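Local coordinates for protein thiamine-monophosphate kinase (Stenotrophomonas maltophilia, PDB 6XEP) that probably catalyses the ATP-dependent phosphorylation of thiamine monophosphate to thiamine diphosphate, the active form of vitamin B1, at residues Q48-A53 with M86-A91; V78-L83 with D119-A124; W73-V78 with L137-M142; L212-F217 with Y276-T281; G113-A118 with I123-G128. All coordinates share one frame; numbering follows the deposited sequence.

Contact 1: residues Q48-A53 with M86-A91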
# COMPACT_ATOMS: atom_id res chain seq x y z
N GLN A 48 -16.64 8.01 6.90
CA GLN A 48 -15.22 8.33 6.82
C GLN A 48 -14.43 7.09 6.45
O GLN A 48 -14.82 5.96 6.76
CB GLN A 48 -14.73 8.93 8.13
CG GLN A 48 -15.30 10.32 8.38
CD GLN A 48 -15.15 10.76 9.81
OE1 GLN A 48 -15.59 10.08 10.73
NE2 GLN A 48 -14.51 11.90 10.00
N LEU A 49 -13.30 7.32 5.76
CA LEU A 49 -12.39 6.25 5.39
C LEU A 49 -11.29 6.11 6.41
O LEU A 49 -10.76 7.12 6.90
CB LEU A 49 -11.73 6.53 4.04
CG LEU A 49 -12.44 6.36 2.72
CD1 LEU A 49 -11.43 6.73 1.64
CD2 LEU A 49 -12.86 4.94 2.60
N VAL A 50 -10.91 4.88 6.70
CA VAL A 50 -9.71 4.60 7.47
C VAL A 50 -8.88 3.61 6.68
O VAL A 50 -9.41 2.76 5.97
CB VAL A 50 -9.97 4.05 8.89
CG1 VAL A 50 -10.71 5.05 9.69
CG2 VAL A 50 -10.75 2.79 8.83
N VAL A 51 -7.57 3.74 6.79
CA VAL A 51 -6.66 3.02 5.91
C VAL A 51 -5.59 2.37 6.76
O VAL A 51 -5.05 3.02 7.67
CB VAL A 51 -6.03 3.95 4.87
CG1 VAL A 51 -5.15 3.16 3.95
CG2 VAL A 51 -7.11 4.68 4.07
N THR A 52 -5.30 1.11 6.48
CA THR A 52 -4.27 0.35 7.16
C THR A 52 -3.30 -0.20 6.13
O THR A 52 -3.67 -0.43 4.99
CB THR A 52 -4.84 -0.82 7.97
OG1 THR A 52 -5.39 -1.80 7.09
CG2 THR A 52 -5.92 -0.35 8.92
N ALA A 53 -2.06 -0.43 6.55
CA ALA A 53 -1.08 -0.98 5.63
C ALA A 53 -0.11 -1.82 6.42
O ALA A 53 0.32 -1.42 7.50
CB ALA A 53 -0.32 0.11 4.87
N MET A 86 -10.81 -1.27 14.81
CA MET A 86 -11.39 0.05 14.68
C MET A 86 -12.88 0.01 14.42
O MET A 86 -13.51 1.06 14.32
CB MET A 86 -10.67 0.82 13.58
CG MET A 86 -9.23 1.06 13.96
SD MET A 86 -8.46 2.15 12.79
CE MET A 86 -8.22 1.04 11.42
N GLY A 87 -13.47 -1.19 14.33
CA GLY A 87 -14.88 -1.29 14.02
C GLY A 87 -15.22 -0.79 12.63
O GLY A 87 -16.34 -0.31 12.40
N ALA A 88 -14.27 -0.87 11.71
CA ALA A 88 -14.47 -0.37 10.37
C ALA A 88 -14.98 -1.48 9.47
O ALA A 88 -14.63 -2.64 9.63
CB ALA A 88 -13.16 0.19 9.81
N ARG A 89 -15.83 -1.09 8.52
CA ARG A 89 -16.34 -2.01 7.51
C ARG A 89 -15.37 -2.07 6.34
O ARG A 89 -15.23 -1.07 5.63
CB ARG A 89 -17.72 -1.54 7.04
CG ARG A 89 -18.39 -2.47 6.02
CD ARG A 89 -19.83 -2.07 5.80
NE ARG A 89 -20.56 -2.01 7.06
CZ ARG A 89 -21.14 -3.06 7.66
NH1 ARG A 89 -21.08 -4.27 7.10
NH2 ARG A 89 -21.78 -2.90 8.81
N PRO A 90 -14.71 -3.21 6.09
CA PRO A 90 -13.79 -3.30 4.94
C PRO A 90 -14.49 -3.01 3.62
O PRO A 90 -15.65 -3.38 3.42
CB PRO A 90 -13.28 -4.75 4.99
CG PRO A 90 -13.52 -5.21 6.38
CD PRO A 90 -14.75 -4.47 6.85
N ALA A 91 -13.77 -2.33 2.73
CA ALA A 91 -14.31 -1.91 1.44
C ALA A 91 -13.40 -2.37 0.32
O ALA A 91 -13.80 -3.20 -0.51
CB ALA A 91 -14.48 -0.39 1.40

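Contact 2: residues V78-L83 with D119-A124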
# COMPACT_ATOMS: atom_id res chain seq x y z
N VAL A 78 -3.93 -9.84 8.41
CA VAL A 78 -3.32 -8.82 9.27
C VAL A 78 -4.05 -7.49 9.13
O VAL A 78 -4.38 -6.82 10.11
CB VAL A 78 -1.82 -8.68 8.96
CG1 VAL A 78 -1.23 -7.57 9.80
CG2 VAL A 78 -1.12 -9.99 9.24
N ASN A 79 -4.33 -7.09 7.89
CA ASN A 79 -4.99 -5.81 7.64
C ASN A 79 -6.43 -5.82 8.11
O ASN A 79 -6.93 -4.82 8.64
CB ASN A 79 -4.91 -5.48 6.16
CG ASN A 79 -3.54 -5.06 5.74
OD1 ASN A 79 -2.69 -5.90 5.44
ND2 ASN A 79 -3.30 -3.76 5.76
N LEU A 80 -7.14 -6.92 7.86
CA LEU A 80 -8.52 -7.01 8.30
C LEU A 80 -8.61 -6.98 9.81
O LEU A 80 -9.57 -6.43 10.36
CB LEU A 80 -9.16 -8.27 7.74
CG LEU A 80 -9.42 -8.28 6.24
CD1 LEU A 80 -10.03 -9.62 5.81
CD2 LEU A 80 -10.32 -7.10 5.84
N SER A 81 -7.64 -7.58 10.50
CA SER A 81 -7.63 -7.53 11.95
C SER A 81 -7.44 -6.10 12.45
O SER A 81 -8.05 -5.69 13.44
CB SER A 81 -6.55 -8.45 12.49
OG SER A 81 -6.54 -8.40 13.90
N ASP A 82 -6.58 -5.33 11.76
CA ASP A 82 -6.40 -3.91 12.07
C ASP A 82 -7.72 -3.16 11.91
O ASP A 82 -8.11 -2.35 12.76
CB ASP A 82 -5.36 -3.28 11.14
CG ASP A 82 -3.96 -3.86 11.29
OD1 ASP A 82 -3.67 -4.58 12.27
OD2 ASP A 82 -3.12 -3.57 10.40
N LEU A 83 -8.42 -3.40 10.79
CA LEU A 83 -9.70 -2.74 10.55
C LEU A 83 -10.73 -3.17 11.58
O LEU A 83 -11.55 -2.36 12.02
CB LEU A 83 -10.21 -3.05 9.15
CG LEU A 83 -9.44 -2.38 8.01
CD1 LEU A 83 -10.07 -2.73 6.68
CD2 LEU A 83 -9.42 -0.87 8.21
N ASP A 119 -13.32 -12.71 0.15
CA ASP A 119 -14.74 -12.92 -0.16
C ASP A 119 -15.59 -13.00 1.10
O ASP A 119 -16.75 -12.59 1.08
CB ASP A 119 -14.93 -14.20 -0.98
CG ASP A 119 -14.33 -14.08 -2.37
OD1 ASP A 119 -13.85 -12.97 -2.71
OD2 ASP A 119 -14.34 -15.09 -3.12
N GLN A 120 -15.04 -13.55 2.18
CA GLN A 120 -15.82 -13.68 3.41
C GLN A 120 -16.16 -12.33 4.02
O GLN A 120 -17.09 -12.25 4.83
CB GLN A 120 -15.04 -14.49 4.43
CG GLN A 120 -14.99 -15.97 4.15
CD GLN A 120 -14.11 -16.69 5.16
OE1 GLN A 120 -14.17 -16.40 6.35
NE2 GLN A 120 -13.30 -17.61 4.68
N HIS A 121 -15.39 -11.29 3.72
CA HIS A 121 -15.57 -10.00 4.38
C HIS A 121 -15.91 -8.90 3.40
O HIS A 121 -15.90 -7.72 3.76
CB HIS A 121 -14.32 -9.68 5.19
CG HIS A 121 -14.07 -10.69 6.26
ND1 HIS A 121 -14.92 -10.84 7.34
CD2 HIS A 121 -13.13 -11.65 6.39
CE1 HIS A 121 -14.48 -11.83 8.10
NE2 HIS A 121 -13.39 -12.34 7.55
N ASP A 122 -16.23 -9.29 2.16
CA ASP A 122 -16.65 -8.37 1.11
C ASP A 122 -15.65 -7.22 0.95
O ASP A 122 -16.03 -6.07 0.78
CB ASP A 122 -18.05 -7.84 1.38
CG ASP A 122 -19.12 -8.91 1.22
OD1 ASP A 122 -18.91 -9.85 0.43
OD2 ASP A 122 -20.17 -8.81 1.88
N ILE A 123 -14.36 -7.54 1.01
CA ILE A 123 -13.34 -6.56 0.68
C ILE A 123 -12.82 -6.88 -0.72
O ILE A 123 -12.54 -8.04 -1.04
CB ILE A 123 -12.21 -6.51 1.72
CG1 ILE A 123 -11.26 -5.33 1.42
CG2 ILE A 123 -11.41 -7.82 1.79
CD1 ILE A 123 -10.13 -5.09 2.47
N ALA A 124 -12.76 -5.86 -1.58
CA ALA A 124 -12.46 -6.06 -2.99
C ALA A 124 -11.05 -5.58 -3.30
O ALA A 124 -10.71 -4.42 -3.05
CB ALA A 124 -13.48 -5.31 -3.86

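Contact 3: residues W73-V78 with L137-M142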
# COMPACT_ATOMS: atom_id res chain seq x y z
N TRP A 73 -3.63 -15.67 2.42
CA TRP A 73 -4.59 -15.50 3.51
C TRP A 73 -4.04 -14.56 4.59
O TRP A 73 -4.68 -13.57 4.96
CB TRP A 73 -4.92 -16.87 4.11
CG TRP A 73 -5.93 -16.86 5.25
CD1 TRP A 73 -5.73 -16.40 6.53
CD2 TRP A 73 -7.27 -17.36 5.20
NE1 TRP A 73 -6.88 -16.59 7.27
CE2 TRP A 73 -7.84 -17.17 6.48
CE3 TRP A 73 -8.05 -17.95 4.20
CZ2 TRP A 73 -9.14 -17.53 6.78
CZ3 TRP A 73 -9.36 -18.31 4.50
CH2 TRP A 73 -9.89 -18.09 5.78
N LYS A 74 -2.85 -14.86 5.10
CA LYS A 74 -2.37 -14.15 6.27
C LYS A 74 -2.05 -12.70 5.94
O LYS A 74 -2.30 -11.81 6.77
CB LYS A 74 -1.15 -14.86 6.87
CG LYS A 74 -0.70 -14.20 8.18
CD LYS A 74 0.16 -15.13 9.03
CE LYS A 74 0.42 -14.48 10.39
NZ LYS A 74 1.22 -15.34 11.31
N THR A 75 -1.54 -12.43 4.73
CA THR A 75 -1.24 -11.05 4.36
C THR A 75 -2.49 -10.18 4.48
O THR A 75 -2.45 -9.09 5.06
CB THR A 75 -0.64 -11.00 2.94
OG1 THR A 75 0.60 -11.71 2.94
CG2 THR A 75 -0.34 -9.58 2.55
N LEU A 76 -3.62 -10.67 3.98
CA LEU A 76 -4.86 -9.91 4.12
C LEU A 76 -5.38 -9.94 5.56
O LEU A 76 -5.92 -8.93 6.04
CB LEU A 76 -5.91 -10.45 3.16
CG LEU A 76 -7.30 -9.82 3.22
CD1 LEU A 76 -7.25 -8.31 2.90
CD2 LEU A 76 -8.22 -10.55 2.22
N ALA A 77 -5.26 -11.07 6.25
CA ALA A 77 -5.81 -11.19 7.60
C ALA A 77 -5.22 -10.14 8.54
O ALA A 77 -5.93 -9.63 9.42
CB ALA A 77 -5.55 -12.59 8.15
N VAL A 78 -3.93 -9.84 8.41
CA VAL A 78 -3.32 -8.82 9.27
C VAL A 78 -4.05 -7.49 9.13
O VAL A 78 -4.38 -6.82 10.11
CB VAL A 78 -1.82 -8.68 8.96
CG1 VAL A 78 -1.23 -7.57 9.80
CG2 VAL A 78 -1.12 -9.99 9.24
N LEU A 137 5.14 -8.83 0.52
CA LEU A 137 3.74 -8.61 0.21
C LEU A 137 3.25 -7.44 1.05
O LEU A 137 3.26 -7.51 2.29
CB LEU A 137 2.92 -9.87 0.51
CG LEU A 137 3.56 -11.09 -0.17
CD1 LEU A 137 4.50 -11.92 0.69
CD2 LEU A 137 2.55 -11.95 -0.72
N SER A 138 2.85 -6.36 0.39
CA SER A 138 2.39 -5.17 1.09
C SER A 138 0.93 -4.94 0.71
O SER A 138 0.61 -4.79 -0.47
CB SER A 138 3.24 -3.96 0.72
OG SER A 138 3.01 -2.89 1.64
N VAL A 139 0.05 -4.91 1.71
CA VAL A 139 -1.37 -4.72 1.46
C VAL A 139 -1.81 -3.44 2.14
O VAL A 139 -1.41 -3.14 3.27
CB VAL A 139 -2.22 -5.91 1.95
CG1 VAL A 139 -3.71 -5.52 1.98
CG2 VAL A 139 -2.06 -7.07 1.03
N THR A 140 -2.60 -2.65 1.42
CA THR A 140 -3.26 -1.49 1.98
C THR A 140 -4.74 -1.80 1.94
O THR A 140 -5.26 -2.15 0.89
CB THR A 140 -2.95 -0.24 1.17
OG1 THR A 140 -1.53 -0.03 1.17
CG2 THR A 140 -3.59 0.98 1.79
N ALA A 141 -5.40 -1.70 3.09
CA ALA A 141 -6.83 -1.98 3.18
C ALA A 141 -7.57 -0.73 3.61
O ALA A 141 -7.15 -0.02 4.53
CB ALA A 141 -7.11 -3.13 4.13
N MET A 142 -8.68 -0.45 2.94
CA MET A 142 -9.50 0.72 3.19
C MET A 142 -10.85 0.27 3.73
O MET A 142 -11.51 -0.57 3.12
CB MET A 142 -9.72 1.54 1.91
CG MET A 142 -8.53 2.37 1.46
SD MET A 142 -8.20 2.17 -0.30
CE MET A 142 -7.62 0.49 -0.27

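Contact 4: residues L212-F217 with Y276-T281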
# COMPACT_ATOMS: atom_id res chain seq x y z
N LEU A 212 -17.46 -5.08 14.04
CA LEU A 212 -18.61 -4.31 13.55
C LEU A 212 -19.76 -4.29 14.53
O LEU A 212 -20.71 -3.53 14.32
CB LEU A 212 -19.10 -4.88 12.23
CG LEU A 212 -18.19 -4.60 11.03
CD1 LEU A 212 -18.75 -5.32 9.85
CD2 LEU A 212 -18.11 -3.09 10.76
N ARG A 213 -19.71 -5.12 15.57
CA ARG A 213 -20.77 -5.10 16.57
C ARG A 213 -20.35 -4.47 17.88
O ARG A 213 -21.22 -4.05 18.65
CB ARG A 213 -21.28 -6.52 16.83
CG ARG A 213 -22.02 -7.05 15.60
CD ARG A 213 -23.00 -8.12 15.96
NE ARG A 213 -23.24 -8.97 14.81
CZ ARG A 213 -23.92 -10.10 14.84
NH1 ARG A 213 -24.07 -10.80 13.72
NH2 ARG A 213 -24.45 -10.55 15.98
N LEU A 214 -19.04 -4.33 18.12
CA LEU A 214 -18.53 -3.91 19.42
C LEU A 214 -18.86 -2.46 19.74
O LEU A 214 -18.92 -2.09 20.91
CB LEU A 214 -17.01 -4.10 19.47
CG LEU A 214 -16.53 -5.51 19.85
CD1 LEU A 214 -15.01 -5.60 19.85
CD2 LEU A 214 -17.09 -5.90 21.20
N ARG A 215 -19.08 -1.62 18.72
CA ARG A 215 -19.39 -0.23 19.01
C ARG A 215 -20.63 -0.13 19.87
O ARG A 215 -20.74 0.77 20.71
CB ARG A 215 -19.58 0.57 17.71
CG ARG A 215 -19.98 2.04 17.94
CD ARG A 215 -18.88 2.85 18.66
NE ARG A 215 -19.28 4.25 18.82
CZ ARG A 215 -19.94 4.73 19.87
NH1 ARG A 215 -20.26 3.94 20.88
NH2 ARG A 215 -20.27 6.02 19.91
N ALA A 216 -21.56 -1.07 19.70
CA ALA A 216 -22.77 -1.05 20.51
C ALA A 216 -22.55 -1.52 21.94
O ALA A 216 -23.45 -1.34 22.77
CB ALA A 216 -23.85 -1.91 19.84
N PHE A 217 -21.40 -2.11 22.26
CA PHE A 217 -21.22 -2.73 23.57
C PHE A 217 -19.97 -2.27 24.32
O PHE A 217 -19.96 -2.27 25.55
CB PHE A 217 -21.14 -4.27 23.46
CG PHE A 217 -22.34 -4.92 22.78
CD1 PHE A 217 -22.30 -5.26 21.44
CD2 PHE A 217 -23.49 -5.21 23.50
CE1 PHE A 217 -23.37 -5.87 20.82
CE2 PHE A 217 -24.58 -5.82 22.88
CZ PHE A 217 -24.52 -6.15 21.55
N TYR A 276 -4.10 -12.22 16.37
CA TYR A 276 -5.11 -11.50 15.60
C TYR A 276 -6.50 -11.73 16.18
O TYR A 276 -7.49 -11.93 15.47
CB TYR A 276 -5.00 -11.84 14.09
CG TYR A 276 -3.65 -11.35 13.60
CD1 TYR A 276 -3.39 -10.00 13.52
CD2 TYR A 276 -2.61 -12.25 13.32
CE1 TYR A 276 -2.14 -9.52 13.11
CE2 TYR A 276 -1.35 -11.78 12.91
CZ TYR A 276 -1.13 -10.41 12.81
OH TYR A 276 0.10 -9.90 12.43
N GLU A 277 -6.58 -11.67 17.51
CA GLU A 277 -7.82 -11.61 18.26
C GLU A 277 -8.11 -10.16 18.62
O GLU A 277 -7.27 -9.29 18.41
CB GLU A 277 -7.73 -12.50 19.51
CG GLU A 277 -7.55 -13.97 19.16
CD GLU A 277 -8.82 -14.62 18.56
OE1 GLU A 277 -9.86 -13.94 18.36
OE2 GLU A 277 -8.78 -15.85 18.29
N LEU A 278 -9.30 -9.89 19.15
CA LEU A 278 -9.66 -8.55 19.59
C LEU A 278 -9.76 -8.53 21.11
O LEU A 278 -10.42 -9.39 21.70
CB LEU A 278 -11.00 -8.10 19.00
CG LEU A 278 -11.06 -7.74 17.52
CD1 LEU A 278 -12.43 -7.13 17.19
CD2 LEU A 278 -9.94 -6.76 17.18
N CYS A 279 -9.11 -7.55 21.74
CA CYS A 279 -9.24 -7.32 23.18
C CYS A 279 -10.00 -6.03 23.37
O CYS A 279 -9.69 -5.02 22.72
CB CYS A 279 -7.86 -7.25 23.84
SG CYS A 279 -7.90 -6.86 25.60
N PHE A 280 -11.03 -6.05 24.24
CA PHE A 280 -11.82 -4.84 24.43
C PHE A 280 -12.23 -4.69 25.88
O PHE A 280 -12.12 -5.63 26.68
CB PHE A 280 -13.05 -4.80 23.51
CG PHE A 280 -13.97 -5.98 23.64
CD1 PHE A 280 -13.69 -7.17 22.99
CD2 PHE A 280 -15.14 -5.88 24.39
CE1 PHE A 280 -14.54 -8.26 23.08
CE2 PHE A 280 -16.01 -6.97 24.50
CZ PHE A 280 -15.71 -8.17 23.83
N THR A 281 -12.68 -3.49 26.23
CA THR A 281 -13.21 -3.23 27.55
C THR A 281 -14.66 -2.80 27.41
O THR A 281 -15.06 -2.23 26.39
CB THR A 281 -12.38 -2.16 28.31
OG1 THR A 281 -12.81 -0.84 27.95
CG2 THR A 281 -10.88 -2.31 28.03

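Contact 5: residues G113-A118 with I123-G128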
# COMPACT_ATOMS: atom_id res chain seq x y z
N GLY A 113 -5.78 -18.03 -1.60
CA GLY A 113 -5.88 -17.74 -0.19
C GLY A 113 -6.36 -16.33 0.09
O GLY A 113 -7.16 -16.10 0.99
N PHE A 114 -5.87 -15.39 -0.73
CA PHE A 114 -6.30 -14.01 -0.63
C PHE A 114 -7.81 -13.90 -0.81
O PHE A 114 -8.52 -13.33 0.03
CB PHE A 114 -5.55 -13.17 -1.66
CG PHE A 114 -5.69 -11.70 -1.44
CD1 PHE A 114 -6.75 -11.01 -1.98
CD2 PHE A 114 -4.77 -11.01 -0.67
CE1 PHE A 114 -6.90 -9.66 -1.77
CE2 PHE A 114 -4.91 -9.65 -0.46
CZ PHE A 114 -5.98 -8.99 -1.01
N PHE A 115 -8.33 -14.45 -1.92
CA PHE A 115 -9.76 -14.33 -2.20
C PHE A 115 -10.58 -15.19 -1.27
O PHE A 115 -11.72 -14.83 -0.96
CB PHE A 115 -10.07 -14.72 -3.65
CG PHE A 115 -9.50 -13.76 -4.66
CD1 PHE A 115 -9.84 -12.41 -4.62
CD2 PHE A 115 -8.62 -14.21 -5.64
CE1 PHE A 115 -9.32 -11.52 -5.56
CE2 PHE A 115 -8.10 -13.33 -6.59
CZ PHE A 115 -8.45 -11.98 -6.55
N ALA A 116 -10.05 -16.33 -0.81
CA ALA A 116 -10.82 -17.13 0.14
C ALA A 116 -11.20 -16.29 1.35
O ALA A 116 -12.35 -16.32 1.80
CB ALA A 116 -10.04 -18.37 0.58
N LEU A 117 -10.25 -15.51 1.88
CA LEU A 117 -10.55 -14.64 3.02
C LEU A 117 -11.26 -13.36 2.59
O LEU A 117 -12.22 -12.94 3.25
CB LEU A 117 -9.25 -14.31 3.76
CG LEU A 117 -9.41 -13.37 4.94
CD1 LEU A 117 -10.33 -13.96 6.00
CD2 LEU A 117 -8.02 -13.06 5.52
N ALA A 118 -10.82 -12.74 1.50
CA ALA A 118 -11.42 -11.48 1.06
C ALA A 118 -12.91 -11.62 0.80
O ALA A 118 -13.69 -10.73 1.17
CB ALA A 118 -10.72 -10.98 -0.21
N ILE A 123 -14.36 -7.54 1.01
CA ILE A 123 -13.34 -6.56 0.68
C ILE A 123 -12.82 -6.88 -0.72
O ILE A 123 -12.54 -8.04 -1.04
CB ILE A 123 -12.21 -6.51 1.72
CG1 ILE A 123 -11.26 -5.33 1.42
CG2 ILE A 123 -11.41 -7.82 1.79
CD1 ILE A 123 -10.13 -5.09 2.47
N ALA A 124 -12.76 -5.86 -1.58
CA ALA A 124 -12.46 -6.06 -2.99
C ALA A 124 -11.05 -5.58 -3.30
O ALA A 124 -10.71 -4.42 -3.05
CB ALA A 124 -13.48 -5.31 -3.86
N LEU A 125 -10.23 -6.48 -3.86
CA LEU A 125 -8.93 -6.08 -4.40
C LEU A 125 -9.17 -5.21 -5.64
O LEU A 125 -9.82 -5.67 -6.58
CB LEU A 125 -8.11 -7.32 -4.75
CG LEU A 125 -6.73 -7.12 -5.38
CD1 LEU A 125 -5.78 -6.31 -4.47
CD2 LEU A 125 -6.11 -8.49 -5.66
N ILE A 126 -8.68 -3.97 -5.65
CA ILE A 126 -8.98 -3.08 -6.76
C ILE A 126 -7.75 -2.55 -7.47
O ILE A 126 -7.89 -1.78 -8.42
CB ILE A 126 -9.90 -1.90 -6.33
CG1 ILE A 126 -9.39 -1.20 -5.05
CG2 ILE A 126 -11.35 -2.41 -6.14
CD1 ILE A 126 -8.19 -0.31 -5.25
N GLY A 127 -6.55 -2.92 -7.03
CA GLY A 127 -5.35 -2.46 -7.71
C GLY A 127 -4.11 -2.95 -6.99
O GLY A 127 -4.18 -3.72 -6.03
N GLY A 128 -2.97 -2.48 -7.46
CA GLY A 128 -1.71 -2.76 -6.79
C GLY A 128 -0.57 -2.84 -7.79
O GLY A 128 -0.62 -2.24 -8.86

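Contact 1: residues Q48-A53 with M86-A91
Val50, on the outer strand 48-57 of the four-stranded sheet in the N-terminal PurM-like domain, meets Met86 and Ala88 just where helix 68-85 gives way to strand 89-99. The two strands run parallel with strand 136-145 between them, and helix 68-85 carries the chain from one to the other: a split beta-alpha-beta arrangement. Gly87, at positive phi, ends the helix in a Schellman motif and turns the chain toward the sheet, with Met86 on one side of the bend and Ala88 on the other. The tight part gathers round one methyl. Val50 CG2, set between its own backbone N and carbonyl carbon by chi1 -63°, lies 3.7 Å from Ala88 CB and 4.0 Å from Met86 CE. The valine and methionine side chains reach toward each other tip to tip, and a bend at the end of the methionine, chi3 -75°, swings CE onto the strand. Leu83 of the helix also packs on Val50, and Leu40 of the second subunit touches it as well. The loose side is Gly87, partly exposed, and Arg89, which turns its side chain away from the strand into a solvent-exposed position against Leu212; Met86 is partly exposed too, although its CE is packed. Thr52, predicted to bind magnesium, extends the apolar patch toward the predicted metal site, although the residue has two conformers. In one of them its hydroxyl is hydrogen-bonded to Asn79 ND2, while the Thr52 and Met86 side chains slide past each other, with Thr52 CG2 3.7 Å from Met86 CE.

Contact 2: residues V78-L83 with D119-A124
The turn that leads from helix 104-120 into strand 124-132 packs on the C-terminal half of helix 68-85, with Leu80 set against both His121 and Ile123. The fork of the leucine divides the work. Leu80 CD1 goes to the histidine, 3.8 Å from His121 CD2, meeting the ring at a slant rather than squarely; Leu80 CD2 goes to the isoleucine, 3.9 Å from Ile123 CD1. The extended chain of Ile123, with CG1 anti to the backbone N (chi1 -173°) and CD1 continuing straight on, carries its terminal methyl far enough to slide alongside the leucine in the opposite direction. Beneath the imidazole of His121, Gln120 CB lies over one face, offset toward the rim. Both helices lie on the same side of the N-terminal domain's mixed sheet and meet here: Pro90 of strand 89-99 touches both Leu80 and Ile123, and Ala141 of strand 136-145 touches Ile123. Another face of helix 68-85 probably lines the metal site. Asp82, two residues on, takes no part in the contact and is predicted to bind several magnesium ions; at least in one of its two conformers it comes close to the carboxylates of Asp54 and Asp223. Ser81 OG is hydrogen-bonded to Asp223 OD2. Within the helix, Leu83 N bonds to Asn79 O at 3.0 Å.

Contact 3: residues W73-V78 with L137-M142
Thr75 OG1 gives its hydrogen bond to its own helix, pairing with Ile71 O one turn earlier, so that the hydroxyl is satisfied although it faces strand 136-145. This is helix-on-sheet packing in the N-terminal domain: helix 68-85 rests on strand 136-145, which lies inside the four-stranded sheet between strands 48-57 and 89-99. Thr75 is the residue that reaches the strand, where it meets two residues that point the same way, Leu137 and Val139. The hydroxyl oxygen, beside the backbone N, touches only carbon across the contact, with Thr75 OG1 3.8 Å from Leu137 CB. The methyl, placed anti to the backbone N by chi1 -64°, turns the other way along the strand and presses on Val139, while still touching Leu137 CB. Leu137 crosses the threonine at about a right angle, and its chi2 of 95° lies off the usual staggered positions; Phe110 and Phe62 press on the same leucine. The next helix residue, Leu76, comes only loosely near, with Leu76 CD1 4.6 Å from Val139 CG1. Backbone bonds lock the strand on both edges, to Leu56, Asp54 and Thr52 on one and to Ala96 and Thr94 on the other. Its far face belongs to the dimer, where Thr140 OG1 is hydrogen-bonded to Thr140 OG1 of the second subunit. The tightest point lies under the helix, where Thr75 CG2 stands 3.4 Å from Val139 CG2, closer than two methyls usually come.

Contact 4: residues L212-F217 with Y276-T281
The backbones of Leu214, in the weakly bonded residues 212-214 of helix 208-214, and Phe280, in strand 277-282, come within 8.4 Å at their CA atoms, leaving room for one layer of side chains between helix and sheet. Leu214 is the main helix-side residue in that layer. Its methyl CD2 sits almost squarely above the phenylalanine, 3.6 Å from the centroid of the Phe280 ring and 9° off the ring normal, a CH-pi contact over the face. The second methyl, CD1, lies on the same side of the ring above its CG-CD1 rim, 3.8 Å from Phe280 CD1, and also touches the strand residue two places back, with Leu214 CD1 4.0 Å from Leu278 CD1. The leucine thus straddles two side chains that point the same way from the strand. Phe280 offers its face because CG stands between its own backbone N and carbonyl carbon (chi1 56°), which turns the ring broadside to the leucine; the two side chains cross at about a right angle. Phe217 N bonds back to Leu214 O at 2.8 Å. The three touching residues are buried, within the PurM-like C-terminal domain, where helix 208-214 packs on its mixed sheet. At the start of the strand Tyr276 and Glu277 both face Val224, forming a G1 beta bulge. Around the contact, Trp163 of strand 161-165 meets the Phe280 ring with the planes nearly parallel, Leu290 of helix 287-297 and Ala221 of strand 220-224 also touch the Phe280 side chain, and Ala85 of helix 68-85 packs on Leu278.

Contact 5: residues G113-A118 with I123-G128
Ala118, close to the end of helix 104-120, and Ile123, just before strand 124-132, lie 5.3 Å apart at their CA atoms, the chain having doubled back within five residues. This is the second half of a beta-alpha-beta unit, in which the helix links the neighbouring parallel strands 89-99 and 124-132. Gly128, at the far end of the segment, is predicted to bind ATP. One backbone bond fastens the return: Ile123 N to Ala118 O at 3.3 Å, fairly straight at the hydrogen (161°) but with the donor tilted 28° from the carbonyl plane. Ala118 CB then rests on the incoming chain, 3.6 Å from Ile123 O and 3.8 Å from Ile123 CG2. Further along, Leu125 points toward the helix and meets two aromatic rings at a slant. Phe115 CZ lies 4.3 Å from Leu125 CD2, its ring also engaged in a cation-pi contact with Arg23. Phe114, its CG anti to the backbone N (chi1 -167°), extends its ring toward the strand and crosses Leu125 at about a right angle, with Phe114 CE1 4.0 Å from Leu125 CB and 4.1 Å from Leu125 CD2.

From the N terminus, strand 48-57 comes first, and contact 1 closes the loop through helix 68-85 at 86-91. Contacts 2 and 3 both open on that helix before contact 1 closes, so each crosses it. The chain next forms strand 89-99 and helix 104-120; contact 2 closes at 119-124, and the short contact 5 ends on the overlapping residues 123-128. Contact 3, closing last of these at 137-142, encloses both. Together they tie two helices to one face of the N-terminal sheet. Contact 4 follows separately in the C-terminal domain, although Leu212 touches Arg89 of contact 1 and Tyr276 packs on Val78, which contacts 2 and 3 share.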